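Local atomic coordinates of beta-galactosidase (Trichoderma reesei, PDB entry 3OG2), a protein that probably hydrolyses terminal non-reducing beta-D-galactose residues from beta-D-galactosides, as a glycoside hydrolase of family 35. Residues V907-A911 against G929-S933; P875-H881 against G967-L973. All coordinates share one frame. Residue numbers count along the deposited sequence, not the author numbering.

Contact 1: residues V907-A911 against G929-S933. With NAG (2-acetamido-2-deoxy-beta-D-glucopyranose), chain C.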
loop_
_atom_site.group_PDB
_atom_site.type_symbol
_atom_site.label_atom_id
_atom_site.label_comp_id
_atom_site.label_asym_id
_atom_site.label_seq_id
_atom_site.Cartn_x
_atom_site.Cartn_y
_atom_site.Cartn_z
ATOM N N VAL A 907 -14.949 -6.813 14.174
ATOM C CA VAL A 907 -14.038 -6.662 15.315
ATOM C C VAL A 907 -14.167 -7.821 16.285
ATOM O O VAL A 907 -15.303 -8.043 16.790
ATOM C CB VAL A 907 -14.272 -5.361 16.109
ATOM C CG1 VAL A 907 -13.336 -5.211 17.301
ATOM C CG2 VAL A 907 -14.060 -4.189 15.150
ATOM N N PHE A 908 -13.089 -8.514 16.570
ATOM C CA PHE A 908 -13.046 -9.580 17.545
ATOM C C PHE A 908 -12.632 -8.959 18.892
ATOM O O PHE A 908 -11.685 -8.174 18.948
ATOM C CB PHE A 908 -11.945 -10.575 17.122
ATOM C CG PHE A 908 -12.310 -11.470 15.942
ATOM C CD1 PHE A 908 -12.303 -10.997 14.631
ATOM C CD2 PHE A 908 -12.676 -12.799 16.090
ATOM C CE1 PHE A 908 -12.635 -11.827 13.550
ATOM C CE2 PHE A 908 -12.984 -13.644 15.054
ATOM C CZ PHE A 908 -12.956 -13.163 13.770
ATOM N N ASP A 909 -13.334 -9.402 19.943
ATOM C CA ASP A 909 -12.974 -8.997 21.308
ATOM C C ASP A 909 -11.857 -9.887 21.835
ATOM O O ASP A 909 -11.992 -11.114 21.785
ATOM C CB ASP A 909 -14.229 -9.109 22.180
ATOM C CG ASP A 909 -14.222 -8.623 23.592
ATOM O OD1 ASP A 909 -13.165 -8.138 24.032
ATOM O OD2 ASP A 909 -15.266 -8.702 24.279
ATOM N N ASN A 910 -10.759 -9.348 22.305
ATOM C CA ASN A 910 -9.701 -10.233 22.772
ATOM C C ASN A 910 -9.675 -10.239 24.293
ATOM O O ASN A 910 -9.166 -9.267 24.883
ATOM C CB ASN A 910 -8.345 -9.791 22.247
ATOM C CG ASN A 910 -7.249 -10.712 22.703
ATOM O OD1 ASN A 910 -7.494 -11.871 23.098
ATOM N ND2 ASN A 910 -6.009 -10.241 22.671
ATOM N N ALA A 911 -10.245 -11.325 24.855
ATOM C CA ALA A 911 -10.438 -11.478 26.300
ATOM C C ALA A 911 -9.257 -12.172 26.980
ATOM O O ALA A 911 -9.008 -13.330 26.681
ATOM C CB ALA A 911 -11.706 -12.250 26.636
ATOM N N GLY A 929 -9.693 -12.449 6.606
ATOM C CA GLY A 929 -9.033 -12.275 7.914
ATOM C C GLY A 929 -8.554 -13.626 8.471
ATOM O O GLY A 929 -9.283 -14.651 8.423
ATOM N N LYS A 930 -7.352 -13.593 8.993
ATOM C CA LYS A 930 -6.816 -14.650 9.794
ATOM C C LYS A 930 -6.560 -13.997 11.151
ATOM O O LYS A 930 -5.768 -13.105 11.312
ATOM C CB LYS A 930 -5.496 -15.177 9.159
ATOM C CG LYS A 930 -4.899 -16.311 9.980
ATOM C CD LYS A 930 -3.882 -17.141 9.184
ATOM C CE LYS A 930 -4.531 -18.227 8.359
ATOM N NZ LYS A 930 -3.565 -19.142 7.678
ATOM N N TYR A 931 -7.294 -14.507 12.139
ATOM C CA TYR A 931 -7.251 -13.999 13.500
ATOM C C TYR A 931 -6.566 -15.033 14.367
ATOM O O TYR A 931 -6.943 -16.198 14.351
ATOM C CB TYR A 931 -8.700 -13.796 13.995
ATOM C CG TYR A 931 -8.745 -13.307 15.437
ATOM C CD1 TYR A 931 -8.430 -11.975 15.703
ATOM C CD2 TYR A 931 -9.069 -14.153 16.471
ATOM C CE1 TYR A 931 -8.451 -11.504 17.020
ATOM C CE2 TYR A 931 -9.122 -13.738 17.808
ATOM C CZ TYR A 931 -8.809 -12.401 18.047
ATOM O OH TYR A 931 -8.834 -11.914 19.336
ATOM N N VAL A 932 -5.582 -14.606 15.164
ATOM C CA VAL A 932 -4.817 -15.547 15.944
ATOM C C VAL A 932 -4.825 -15.014 17.373
ATOM O O VAL A 932 -4.117 -14.067 17.726
ATOM C CB VAL A 932 -3.367 -15.770 15.423
ATOM C CG1 VAL A 932 -2.642 -16.745 16.350
ATOM C CG2 VAL A 932 -3.396 -16.290 13.982
ATOM N N SER A 933 -5.657 -15.651 18.200
ATOM C CA SER A 933 -6.043 -14.981 19.458
ATOM C C SER A 933 -4.866 -14.866 20.423
ATOM O O SER A 933 -4.835 -13.942 21.258
ATOM C CB SER A 933 -7.234 -15.707 20.116
ATOM O OG SER A 933 -6.757 -16.854 20.842
HETATM C C1 NAG C . -4.881 -11.095 22.889
HETATM C C2 NAG C . -3.835 -10.729 21.821
HETATM C C3 NAG C . -2.562 -11.539 22.107
HETATM C C4 NAG C . -2.053 -11.276 23.532
HETATM C C5 NAG C . -3.210 -11.471 24.541
HETATM C C6 NAG C . -2.805 -11.061 25.954
HETATM C C7 NAG C . -4.731 -10.253 19.597
HETATM C C8 NAG C . -5.562 -10.813 18.451
HETATM N N2 NAG C . -4.373 -11.135 20.514
HETATM O O3 NAG C . -1.585 -11.211 21.135
HETATM O O4 NAG C . -1.080 -12.261 23.838
HETATM O O5 NAG C . -4.347 -10.729 24.150
HETATM O O6 NAG C . -3.846 -11.529 26.838
HETATM O O7 NAG C . -4.471 -9.066 19.681
HETATM O O HOH W 1 -10.597 -13.284 20.984
#
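An N-linked glycan bridges the two segments: its first N-acetylglucosamine is bonded covalently to one and hydrogen-bonded to the other. Asn910 ND2 carries C1 of the sugar at 1.4 Å, while the N2 amide of the same NAG donates to the backbone O of Ser933 at 2.9 Å. The acetamido methyl, C8, comes within 3.3 Å of Tyr931 CE1, so the acetamido group also touches Tyr931. Phe908 and Tyr931 form an offset stack, centroids 4.3 Å apart and planes inclined by 11°. Each ring also receives the other residue's CB in a CH-pi contact: Phe908 CB lies 3.9 Å from the centroid of the Tyr931 ring, and Tyr931 CB 4.3 Å from that of Phe908. Water 1 joins the phenol to the facing backbone, 2.8 Å from Tyr931 OH and donating to Asp909 O at 2.7 Å. The strands 900-908 and 926-932 belong to different sheets of an all-beta domain, and the CA atoms of Phe908 and Tyr931 are 8.3 Å apart; the contact is therefore face-to-face sheet packing through side chains. Phe908 also packs on Tyr917 and Ala919 of the adjoining strand 917-923, and Tyr917 meets the Tyr931 ring. The rings thus fill the buried part of the contact, while water and sugar satisfy polar groups at its margin, making the glycan's first residue part of the packing.

Contact 2: residues P875-H881 against G967-L973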
loop_
_atom_site.group_PDB
_atom_site.type_symbol
_atom_site.label_atom_id
_atom_site.label_comp_id
_atom_site.label_asym_id
_atom_site.label_seq_id
_atom_site.Cartn_x
_atom_site.Cartn_y
_atom_site.Cartn_z
ATOM N N PRO A 875 -20.723 -18.773 16.974
ATOM C CA PRO A 875 -19.281 -18.714 17.307
ATOM C C PRO A 875 -19.066 -18.072 18.677
ATOM O O PRO A 875 -18.014 -18.299 19.299
ATOM C CB PRO A 875 -18.686 -17.847 16.203
ATOM C CG PRO A 875 -19.862 -17.017 15.727
ATOM C CD PRO A 875 -21.062 -17.943 15.820
ATOM N N LEU A 876 -20.038 -17.301 19.171
ATOM C CA LEU A 876 -19.909 -16.712 20.497
ATOM C C LEU A 876 -19.986 -17.763 21.601
ATOM O O LEU A 876 -19.503 -17.496 22.728
ATOM C CB LEU A 876 -21.014 -15.688 20.753
ATOM C CG LEU A 876 -20.892 -14.327 20.040
ATOM C CD1 LEU A 876 -19.582 -13.628 20.351
ATOM C CD2 LEU A 876 -21.049 -14.414 18.540
ATOM N N ASP A 877 -20.554 -18.914 21.293
ATOM C CA ASP A 877 -20.598 -20.011 22.270
ATOM C C ASP A 877 -19.469 -21.009 22.004
ATOM O O ASP A 877 -18.974 -21.657 22.916
ATOM C CB ASP A 877 -21.951 -20.717 22.285
ATOM C CG ASP A 877 -23.022 -19.780 22.829
ATOM O OD1 ASP A 877 -22.793 -19.141 23.876
ATOM O OD2 ASP A 877 -24.080 -19.685 22.192
ATOM N N GLY A 878 -19.066 -21.174 20.757
ATOM C CA GLY A 878 -17.917 -21.985 20.395
ATOM C C GLY A 878 -18.092 -23.464 20.728
ATOM O O GLY A 878 -19.144 -24.025 20.651
ATOM N N ILE A 879 -16.971 -24.076 21.082
ATOM C CA ILE A 879 -16.853 -25.529 21.207
ATOM C C ILE A 879 -16.079 -25.844 22.478
ATOM O O ILE A 879 -15.260 -25.068 22.956
ATOM C CB ILE A 879 -16.191 -26.180 19.972
ATOM C CG1 ILE A 879 -14.786 -25.653 19.627
ATOM C CG2 ILE A 879 -17.125 -26.027 18.770
ATOM C CD1 ILE A 879 -14.093 -26.357 18.457
ATOM N N ALA A 880 -16.408 -27.013 23.027
ATOM C CA ALA A 880 -15.886 -27.356 24.346
ATOM C C ALA A 880 -14.752 -28.358 24.312
ATOM O O ALA A 880 -14.388 -28.955 25.340
ATOM C CB ALA A 880 -16.999 -27.948 25.244
ATOM N N HIS A 881 -14.163 -28.592 23.154
ATOM C CA HIS A 881 -13.053 -29.509 22.983
ATOM C C HIS A 881 -12.140 -28.949 21.903
ATOM O O HIS A 881 -12.586 -28.097 21.094
ATOM C CB HIS A 881 -13.564 -30.885 22.531
ATOM C CG HIS A 881 -14.388 -31.533 23.613
ATOM N ND1 HIS A 881 -15.749 -31.717 23.475
ATOM C CD2 HIS A 881 -14.087 -32.025 24.835
ATOM C CE1 HIS A 881 -16.253 -32.301 24.555
ATOM N NE2 HIS A 881 -15.257 -32.498 25.403
ATOM N N GLY A 967 -11.352 -26.423 24.553
ATOM C CA GLY A 967 -12.097 -25.736 23.519
ATOM C C GLY A 967 -11.863 -24.236 23.468
ATOM O O GLY A 967 -10.839 -23.743 23.992
ATOM N N ALA A 968 -12.798 -23.525 22.796
ATOM C CA ALA A 968 -12.628 -22.075 22.614
ATOM C C ALA A 968 -13.939 -21.487 22.145
ATOM O O ALA A 968 -14.828 -22.168 21.642
ATOM C CB ALA A 968 -11.486 -21.767 21.634
ATOM N N LYS A 969 -14.000 -20.152 22.280
ATOM C CA LYS A 969 -15.136 -19.408 21.719
ATOM C C LYS A 969 -14.652 -18.010 21.378
ATOM O O LYS A 969 -13.635 -17.547 21.886
ATOM C CB LYS A 969 -16.292 -19.369 22.724
ATOM C CG LYS A 969 -15.997 -18.538 23.958
ATOM C CD LYS A 969 -17.159 -18.644 24.939
ATOM C CE LYS A 969 -17.329 -20.043 25.470
ATOM N NZ LYS A 969 -16.233 -20.477 26.396
ATOM N N VAL A 970 -15.397 -17.359 20.525
ATOM C CA VAL A 970 -15.165 -15.959 20.211
ATOM C C VAL A 970 -15.796 -15.124 21.321
ATOM O O VAL A 970 -17.015 -15.201 21.502
ATOM C CB VAL A 970 -15.743 -15.579 18.844
ATOM C CG1 VAL A 970 -15.485 -14.082 18.571
ATOM C CG2 VAL A 970 -15.138 -16.425 17.745
ATOM N N PRO A 971 -15.040 -14.372 22.099
ATOM C CA PRO A 971 -15.659 -13.640 23.244
ATOM C C PRO A 971 -16.622 -12.555 22.793
ATOM O O PRO A 971 -17.592 -12.229 23.503
ATOM C CB PRO A 971 -14.453 -13.044 23.970
ATOM C CG PRO A 971 -13.288 -13.854 23.499
ATOM C CD PRO A 971 -13.588 -14.159 22.033
ATOM N N GLY A 972 -16.383 -11.936 21.631
ATOM C CA GLY A 972 -17.300 -10.899 21.146
ATOM C C GLY A 972 -16.922 -10.687 19.690
ATOM O O GLY A 972 -15.751 -10.846 19.310
ATOM N N LEU A 973 -17.933 -10.370 18.883
ATOM C CA LEU A 973 -17.712 -10.170 17.452
ATOM C C LEU A 973 -18.735 -9.126 17.010
ATOM O O LEU A 973 -19.933 -9.314 17.249
ATOM C CB LEU A 973 -17.892 -11.483 16.710
ATOM C CG LEU A 973 -17.691 -11.405 15.193
ATOM C CD1 LEU A 973 -16.245 -11.042 14.891
ATOM C CD2 LEU A 973 -18.106 -12.735 14.580
HETATM O O HOH W 2 -18.775 -15.186 23.844
#
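Leu876 reaches along the backbone of Val970 to Gly972, its CD1 lying 3.2 Å from Val970 O and 3.6 Å from Gly972 CA. Pro875 packs on Val970, Pro875 CB to Val970 CG2 at 4.1 Å, and its carbonyl accepts a hydrogen bond from the backbone: Val970 N to Pro875 O is 3.0 Å. Further along, Ile879 and Ala968 exchange two bonds, Ile879 N to Ala968 O and Ala968 N to Ile879 O, both 2.9 Å. They make a single antiparallel bridge, a hydrogen-bonded pair, between two loops that otherwise have little regular structure. The loops lead into strands of the all-beta domain: segment 875-881 runs into strand 883-894, whereas the loop holding 967-973 connects strand 953-962 to strand 973-977, in a different sheet. Ile879 and Ala968 both touch Ala962, and Pro875 and Ile879 touch Tyr887, so one side of the loop pair rests on strands 883-894 and 953-962. Two glycines let the backbones come close. A CB on Gly878 would clash with Ala968 O and Lys969 CA, and one on Gly967 with Ile879 O; instead Gly878 CA makes a CA-H...O contact to Ala968 O at 3.3 Å, and Gly967 CA another to Ile879 O at 3.3 Å. The aliphatic part of Lys969 lies against the carbonyls of Leu876 and Asp877, Lys969 CD 3.4 Å from Leu876 O and CE 3.4 Å from Asp877 O. Water 2 sits between Leu876 O at 2.7 Å and Val970 O at 2.9 Å.

Overall arrangement
Both contacts lie in the same all-beta domain near the C-terminal end of the chain, their centres 11 Å apart. Along the sequence contact 1 is nested inside contact 2: 875-881 comes first, then 907-911 and 929-933, and finally 967-973. They meet directly where Asp909 N approaches Gly972 O at 2.9 Å, a probable hydrogen bond, and where Ala911 CB packs on Pro971 CG at 3.9 Å. Contact 1 joins two sheets, one holding strand 900-908 and the other strand 926-932; contact 2 pairs loops flanking strands of these same sheets. Tyr917 touches both, so the glycosylated margin and the loop pair form one continuous packed region.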